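Local coordinates for protein 2-Cys Peroxiredoxin (Plasmodium vivax SaI-1, PDB 2I81) that probably reduces hydrogen peroxide and other hydroperoxides as a typical two-cysteine peroxiredoxin of a malaria parasite, at residues D80-R85 against D169-I174; Y54-F59 against F145-M150; Y184-P189 against K196-P201. All blocks are in the same frame, centred on the assembly; numbering follows the deposited sequence.

Contact 1: D80-R85 against D169-I174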
# COMPACT_ATOMS: atom_id res chain seq x y z
N ASP A 80 29.38 46.77 -1.23
CA ASP A 80 29.86 47.38 0.01
C ASP A 80 28.73 47.64 1.01
O ASP A 80 28.95 47.58 2.22
CB ASP A 80 30.65 48.65 -0.28
CG ASP A 80 31.99 48.37 -0.95
OD1 ASP A 80 32.64 47.36 -0.60
OD2 ASP A 80 32.39 49.17 -1.82
N ALA A 81 27.53 47.93 0.49
CA ALA A 81 26.35 48.06 1.33
C ALA A 81 26.01 46.73 2.01
O ALA A 81 25.49 46.72 3.13
CB ALA A 81 25.16 48.57 0.52
N PHE A 82 26.31 45.63 1.33
CA PHE A 82 26.11 44.29 1.90
C PHE A 82 27.20 43.90 2.90
O PHE A 82 26.91 43.22 3.89
CB PHE A 82 26.04 43.22 0.80
CG PHE A 82 24.84 43.35 -0.09
CD1 PHE A 82 24.99 43.74 -1.42
CD2 PHE A 82 23.56 43.06 0.38
CE1 PHE A 82 23.90 43.85 -2.26
CE2 PHE A 82 22.46 43.17 -0.46
CZ PHE A 82 22.63 43.56 -1.78
N HIS A 83 28.44 44.33 2.65
CA HIS A 83 29.54 44.07 3.57
C HIS A 83 29.33 44.78 4.90
O HIS A 83 29.62 44.22 5.96
CB HIS A 83 30.89 44.49 2.98
CG HIS A 83 31.37 43.62 1.86
ND1 HIS A 83 31.07 42.27 1.79
CD2 HIS A 83 32.14 43.89 0.79
CE1 HIS A 83 31.63 41.76 0.70
NE2 HIS A 83 32.29 42.72 0.08
N GLU A 84 28.82 46.01 4.83
CA GLU A 84 28.47 46.79 6.02
C GLU A 84 27.47 46.06 6.91
O GLU A 84 27.56 46.13 8.14
CB GLU A 84 27.87 48.14 5.61
CG GLU A 84 28.88 49.19 5.22
CD GLU A 84 28.38 50.59 5.49
OE1 GLU A 84 29.01 51.30 6.30
OE2 GLU A 84 27.34 50.99 4.91
N ARG A 85 26.53 45.36 6.27
CA ARG A 85 25.45 44.70 6.98
C ARG A 85 25.79 43.25 7.35
O ARG A 85 24.93 42.50 7.80
CB ARG A 85 24.16 44.78 6.16
CG ARG A 85 23.37 46.06 6.40
CD ARG A 85 22.60 46.50 5.16
NE ARG A 85 23.33 47.50 4.37
CZ ARG A 85 23.05 48.80 4.32
NH1 ARG A 85 22.02 49.29 5.01
NH2 ARG A 85 23.78 49.61 3.58
N ASP A 169 17.45 48.30 -3.48
CA ASP A 169 17.08 49.17 -2.36
C ASP A 169 16.12 48.46 -1.41
O ASP A 169 16.17 48.67 -0.19
CB ASP A 169 16.45 50.48 -2.85
CG ASP A 169 17.39 51.30 -3.71
OD1 ASP A 169 18.48 51.68 -3.22
OD2 ASP A 169 17.04 51.59 -4.87
N GLU A 170 15.27 47.61 -1.98
CA GLU A 170 14.28 46.87 -1.20
C GLU A 170 14.85 45.75 -0.33
O GLU A 170 14.48 45.67 0.84
CB GLU A 170 13.12 46.37 -2.07
CG GLU A 170 12.00 45.68 -1.28
CD GLU A 170 11.37 46.55 -0.19
OE1 GLU A 170 10.91 45.97 0.82
OE2 GLU A 170 11.33 47.80 -0.33
N ILE A 171 15.73 44.90 -0.83
CA ILE A 171 16.31 43.89 0.06
C ILE A 171 17.18 44.47 1.11
O ILE A 171 17.32 43.93 2.15
CB ILE A 171 17.13 42.72 -0.56
CG1 ILE A 171 17.58 42.97 -1.95
CG2 ILE A 171 16.64 41.36 -0.16
CD1 ILE A 171 18.92 43.35 -2.02
N LEU A 172 17.82 45.56 0.78
CA LEU A 172 18.59 46.26 1.74
C LEU A 172 17.76 46.82 2.87
O LEU A 172 18.12 46.70 3.99
CB LEU A 172 19.39 47.34 1.06
CG LEU A 172 20.87 47.26 0.76
CD1 LEU A 172 21.63 46.09 1.15
CD2 LEU A 172 21.12 47.61 -0.61
N ARG A 173 16.62 47.41 2.55
CA ARG A 173 15.65 47.87 3.54
C ARG A 173 15.15 46.70 4.39
O ARG A 173 15.01 46.84 5.61
CB ARG A 173 14.47 48.57 2.85
CG ARG A 173 13.51 49.26 3.81
CD ARG A 173 12.17 49.61 3.16
NE ARG A 173 11.35 48.43 2.90
CZ ARG A 173 10.53 47.86 3.78
NH1 ARG A 173 10.40 48.35 5.01
NH2 ARG A 173 9.83 46.79 3.43
N ILE A 174 14.91 45.57 3.73
CA ILE A 174 14.50 44.33 4.40
C ILE A 174 15.57 43.87 5.39
O ILE A 174 15.27 43.55 6.54
CB ILE A 174 14.18 43.20 3.37
CG1 ILE A 174 12.92 43.54 2.55
CG2 ILE A 174 14.04 41.84 4.05
CD1 ILE A 174 11.62 43.69 3.35
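The helical turns that carry F82 and L172 run almost parallel, their N-to-C directions only 6° apart. Their axes stay 11.3 Å from each other at the closest, and F82 CA and L172 CA are 7.8 Å apart, a gap filled by side chains. The end of L172 does most of the work: its CD1 comes obliquely to the F82 ring, 3.4 Å from CE2. I171 meets the same ring differently, its CD1 lying near the ring plane, at the edge, 3.7 Å from F82 CZ. Both helices lie on one face of the central sheet of the thioredoxin-like peroxiredoxin fold, where F82 also touches V87 and L89 of the strand that follows. R85, just past the end of helix 79-84, turns back on it through bends at chi2 and chi3, and its NE gives a straight bond to A81 O, with the acceptor in the guanidinium plane. With NH1 in a salt bridge to D176, the flat group is fixed, and L172 CD1 lies over one of its faces, 3.9 Å from NE. On the side of helix 168-184 turned from F82, R173 grips E170 side-on in a salt bridge, NE and NH2 both bonding to OE1, next to S167 of the second subunit.

Contact 2: Y54-F59 against F145-M150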
# COMPACT_ATOMS: atom_id res chain seq x y z
N TYR A 54 25.04 36.67 7.67
CA TYR A 54 23.78 36.55 6.96
C TYR A 54 24.03 36.15 5.51
O TYR A 54 25.07 36.48 4.94
CB TYR A 54 23.02 37.88 6.98
CG TYR A 54 22.74 38.43 8.37
CD1 TYR A 54 21.48 38.29 8.94
CD2 TYR A 54 23.73 39.10 9.10
CE1 TYR A 54 21.21 38.80 10.22
CE2 TYR A 54 23.47 39.60 10.36
CZ TYR A 54 22.21 39.45 10.92
OH TYR A 54 21.96 39.95 12.17
N VAL A 55 23.08 35.42 4.93
CA VAL A 55 23.20 34.97 3.55
C VAL A 55 22.05 35.50 2.71
O VAL A 55 20.88 35.29 3.05
CB VAL A 55 23.26 33.42 3.44
CG1 VAL A 55 23.42 32.98 1.99
CG2 VAL A 55 24.39 32.86 4.29
N LEU A 56 22.38 36.21 1.63
CA LEU A 56 21.39 36.56 0.63
C LEU A 56 21.61 35.67 -0.59
O LEU A 56 22.46 35.95 -1.44
CB LEU A 56 21.48 38.05 0.26
CG LEU A 56 20.24 38.70 -0.37
CD1 LEU A 56 20.21 40.19 -0.09
CD2 LEU A 56 20.15 38.44 -1.87
N LEU A 57 20.84 34.59 -0.64
CA LEU A 57 20.86 33.69 -1.78
C LEU A 57 19.89 34.23 -2.82
O LEU A 57 18.69 34.35 -2.54
CB LEU A 57 20.45 32.28 -1.35
CG LEU A 57 21.10 31.05 -1.99
CD1 LEU A 57 20.36 29.77 -1.59
CD2 LEU A 57 21.22 31.15 -3.51
N TYR A 58 20.40 34.58 -4.00
CA TYR A 58 19.53 35.02 -5.08
C TYR A 58 19.62 34.11 -6.30
O TYR A 58 20.71 33.78 -6.76
CB TYR A 58 19.74 36.50 -5.43
CG TYR A 58 20.95 36.83 -6.28
CD1 TYR A 58 22.17 37.16 -5.68
CD2 TYR A 58 20.87 36.85 -7.67
CE1 TYR A 58 23.28 37.48 -6.46
CE2 TYR A 58 21.98 37.16 -8.45
CZ TYR A 58 23.18 37.48 -7.84
OH TYR A 58 24.28 37.79 -8.60
N PHE A 59 18.45 33.70 -6.80
CA PHE A 59 18.36 32.84 -7.96
C PHE A 59 18.04 33.67 -9.20
O PHE A 59 17.32 34.67 -9.13
CB PHE A 59 17.28 31.77 -7.77
CG PHE A 59 17.53 30.83 -6.62
CD1 PHE A 59 17.06 31.13 -5.34
CD2 PHE A 59 18.22 29.64 -6.82
CE1 PHE A 59 17.29 30.26 -4.28
CE2 PHE A 59 18.44 28.76 -5.77
CZ PHE A 59 17.98 29.07 -4.49
N PHE A 145 14.73 35.97 -4.05
CA PHE A 145 15.56 36.40 -2.93
C PHE A 145 15.26 35.53 -1.72
O PHE A 145 14.10 35.34 -1.35
CB PHE A 145 15.30 37.86 -2.57
CG PHE A 145 16.05 38.85 -3.41
CD1 PHE A 145 15.53 40.12 -3.64
CD2 PHE A 145 17.28 38.52 -3.98
CE1 PHE A 145 16.21 41.05 -4.41
CE2 PHE A 145 17.97 39.44 -4.76
CZ PHE A 145 17.44 40.71 -4.97
N VAL A 146 16.32 34.99 -1.12
CA VAL A 146 16.19 34.27 0.14
C VAL A 146 17.18 34.88 1.12
O VAL A 146 18.39 34.81 0.92
CB VAL A 146 16.46 32.75 -0.01
CG1 VAL A 146 16.32 32.05 1.33
CG2 VAL A 146 15.51 32.13 -1.03
N LEU A 147 16.65 35.49 2.18
CA LEU A 147 17.48 36.07 3.22
C LEU A 147 17.55 35.14 4.43
O LEU A 147 16.53 34.87 5.08
CB LEU A 147 16.98 37.46 3.62
CG LEU A 147 17.89 38.31 4.51
CD1 LEU A 147 19.30 38.45 3.94
CD2 LEU A 147 17.27 39.67 4.71
N ILE A 148 18.75 34.64 4.70
CA ILE A 148 18.97 33.69 5.78
C ILE A 148 19.78 34.39 6.87
O ILE A 148 20.83 34.98 6.59
CB ILE A 148 19.71 32.43 5.27
CG1 ILE A 148 18.96 31.80 4.10
CG2 ILE A 148 19.89 31.42 6.39
CD1 ILE A 148 19.82 30.95 3.18
N ASP A 149 19.28 34.35 8.11
CA ASP A 149 19.97 35.00 9.22
C ASP A 149 21.14 34.16 9.74
O ASP A 149 21.42 33.08 9.22
CB ASP A 149 19.01 35.42 10.34
CG ASP A 149 18.34 34.23 11.04
OD1 ASP A 149 18.86 33.10 10.99
OD2 ASP A 149 17.27 34.45 11.65
N MET A 150 21.82 34.67 10.76
CA MET A 150 23.01 34.02 11.30
C MET A 150 22.72 32.70 12.02
O MET A 150 23.63 31.91 12.27
CB MET A 150 23.79 34.98 12.21
CG MET A 150 24.51 36.09 11.45
SD MET A 150 25.67 37.03 12.46
CE MET A 150 24.56 37.99 13.48
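The ring of Y54 has M150 over one face: CG sits 3.9 Å from the ring centroid and 16° off its normal, a CH-pi contact. SD, 4.7 Å from that centroid and oblique to the ring, makes the Met-aromatic contact, and the bend at chi3 (-73°) brings CE back to 3.5 Å from Y54 OH. F145 receives Y58 CB at its edge, near the ring plane, 3.5 Å from CE2, while L56 CD2 approaches obliquely; R166 forms a cation-pi contact with the same ring. V146 CG2 stands at the edge of the F59 ring, 4.2 Å from CE1, and L57 CD2, of the same strand as F59, lies over one face, toward the rim. The two strands that carry these rings are central in the sheet and pair antiparallel. On one face V55-I148 and L57-V146 are hydrogen-bonded pairs, two bonds each, with V55 N to I148 O at 2.8 Å and nearly straight (170°). On the other, L56-L147 and Y58-F145 are non-hydrogen-bonded pairs. Phenolic oxygens find partners elsewhere, Y54 OH on E182 and Y58 OH on H118. Cohesion between the strands thus rests on backbone amides and on apolar surfaces, with the polar ends tied to other parts of the fold.

Contact 3: Y184-P189 against K196-P201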
# COMPACT_ATOMS: atom_id res chain seq x y z
N TYR A 184 16.94 45.31 18.76
CA TYR A 184 16.07 46.00 19.72
C TYR A 184 14.91 45.16 20.25
O TYR A 184 14.50 45.32 21.40
CB TYR A 184 15.56 47.33 19.15
CG TYR A 184 16.68 48.28 18.79
CD1 TYR A 184 17.22 48.29 17.50
CD2 TYR A 184 17.22 49.14 19.74
CE1 TYR A 184 18.26 49.14 17.17
CE2 TYR A 184 18.26 50.01 19.41
CZ TYR A 184 18.77 50.00 18.12
OH TYR A 184 19.80 50.84 17.79
N GLY A 185 14.38 44.27 19.41
CA GLY A 185 13.17 43.53 19.76
C GLY A 185 11.94 44.28 19.29
O GLY A 185 10.83 43.76 19.31
N ASP A 186 12.17 45.53 18.89
CA ASP A 186 11.15 46.36 18.25
C ASP A 186 10.68 45.72 16.95
O ASP A 186 11.42 44.99 16.29
CB ASP A 186 11.71 47.76 17.95
CG ASP A 186 11.42 48.76 19.05
OD1 ASP A 186 11.54 48.40 20.24
OD2 ASP A 186 11.08 49.92 18.73
N VAL A 187 9.44 46.01 16.60
CA VAL A 187 8.81 45.53 15.38
C VAL A 187 8.79 46.66 14.34
O VAL A 187 8.56 47.82 14.69
CB VAL A 187 7.41 44.95 15.71
CG1 VAL A 187 6.29 45.69 14.99
CG2 VAL A 187 7.36 43.44 15.46
N CYS A 188 9.05 46.31 13.08
CA CYS A 188 9.14 47.32 12.01
C CYS A 188 7.81 47.49 11.27
O CYS A 188 7.29 46.53 10.70
CB CYS A 188 10.27 46.98 11.04
SG CYS A 188 11.92 47.05 11.77
N PRO A 189 7.27 48.73 11.25
CA PRO A 189 5.96 48.96 10.63
C PRO A 189 6.04 49.01 9.11
O PRO A 189 7.12 48.80 8.54
CB PRO A 189 5.55 50.32 11.19
CG PRO A 189 6.85 51.02 11.43
CD PRO A 189 7.84 49.97 11.81
N LYS A 196 13.55 55.65 10.58
CA LYS A 196 12.15 55.93 10.85
C LYS A 196 11.74 55.29 12.17
O LYS A 196 12.44 54.41 12.69
CB LYS A 196 11.26 55.43 9.70
CG LYS A 196 11.21 56.37 8.50
CD LYS A 196 10.28 55.87 7.39
CE LYS A 196 8.80 56.15 7.68
NZ LYS A 196 8.15 55.05 8.47
N VAL A 197 10.61 55.73 12.72
CA VAL A 197 10.16 55.27 14.03
C VAL A 197 9.64 53.82 14.01
O VAL A 197 8.79 53.46 13.20
CB VAL A 197 9.12 56.26 14.67
CG1 VAL A 197 7.92 56.50 13.75
CG2 VAL A 197 8.68 55.80 16.06
N SER A 198 10.20 53.01 14.91
CA SER A 198 9.79 51.61 15.07
C SER A 198 8.71 51.48 16.15
O SER A 198 8.10 52.47 16.55
CB SER A 198 11.00 50.72 15.37
OG SER A 198 11.70 51.19 16.51
N MET A 199 8.48 50.25 16.62
CA MET A 199 7.34 49.94 17.48
C MET A 199 7.59 48.71 18.36
O MET A 199 8.04 47.68 17.86
CB MET A 199 6.11 49.70 16.59
CG MET A 199 4.83 49.31 17.33
SD MET A 199 3.67 48.39 16.29
CE MET A 199 3.44 49.53 14.91
N LYS A 200 7.30 48.83 19.65
CA LYS A 200 7.34 47.68 20.55
C LYS A 200 6.10 46.79 20.35
O LYS A 200 4.98 47.31 20.25
CB LYS A 200 7.49 48.11 22.02
CG LYS A 200 6.53 49.20 22.50
CD LYS A 200 6.75 49.55 23.97
CE LYS A 200 7.96 50.46 24.17
NZ LYS A 200 8.16 50.82 25.60
N PRO A 201 6.30 45.46 20.26
CA PRO A 201 5.20 44.52 20.00
C PRO A 201 4.28 44.32 21.21
O PRO A 201 4.25 43.23 21.80
CB PRO A 201 5.92 43.23 19.61
CG PRO A 201 7.22 43.30 20.33
CD PRO A 201 7.59 44.76 20.42
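V187 and M199 lie side by side and point the same way, with V187 CG1 4.0 Å from M199 SD. Extended at chi1 (178°), the M199 chain then bends at chi3, and its CE ends 4.3 Å from P189 CB. Y209 of the same chain packs on P189 and M199, while F66 of the second subunit touches M199 and P201. Next outward, V187 and M199 form a single antiparallel bridge: V187 N gives a straight bond to M199 O (168°), and the return bond from M199 N to V187 O is weak. P189 CG rests 3.6 Å from V197 O, and at the other end P201 CD lies 3.6 Å from G185 O, just where the chain leaves helix 168-184 with positive phi. At the polar edge S198 OG donates to D186 OD2 (2.6 Å), reaching the anti side of the carboxylate, 22° out of its plane. Between V187 and P189 stands C188, in the Val-Cys-Pro sequence that in relatives holds the resolving cysteine; its backbone is hydrogen-bonded to the second subunit. A single bridge, one serine-carboxylate bond and apolar packing join two irregular segments, without a sheet's repeated backbone bonds, consistent with the mobility of this region in related peroxiredoxins.

Overall arrangement
From the N terminus the segments come in the order 54-59, 80-85, 145-150 and 169-174, so contacts 1 and 2 cross along the chain. Contact 2 closes a loop of 85 residues within the central sheet; contact 1 closes one of 83 residues between two helices that cover it. They touch directly, I171 against F145 and both F82 and I171 against L56, so that sheet and helices share one core. Helix 168-184 then leads out to contact 3, which follows in series and closes a loop of six residues; its centre lies about 24 Å from that of the chain. Contacts 1 and 3 both touch the second subunit; contact 2 touches no other chain.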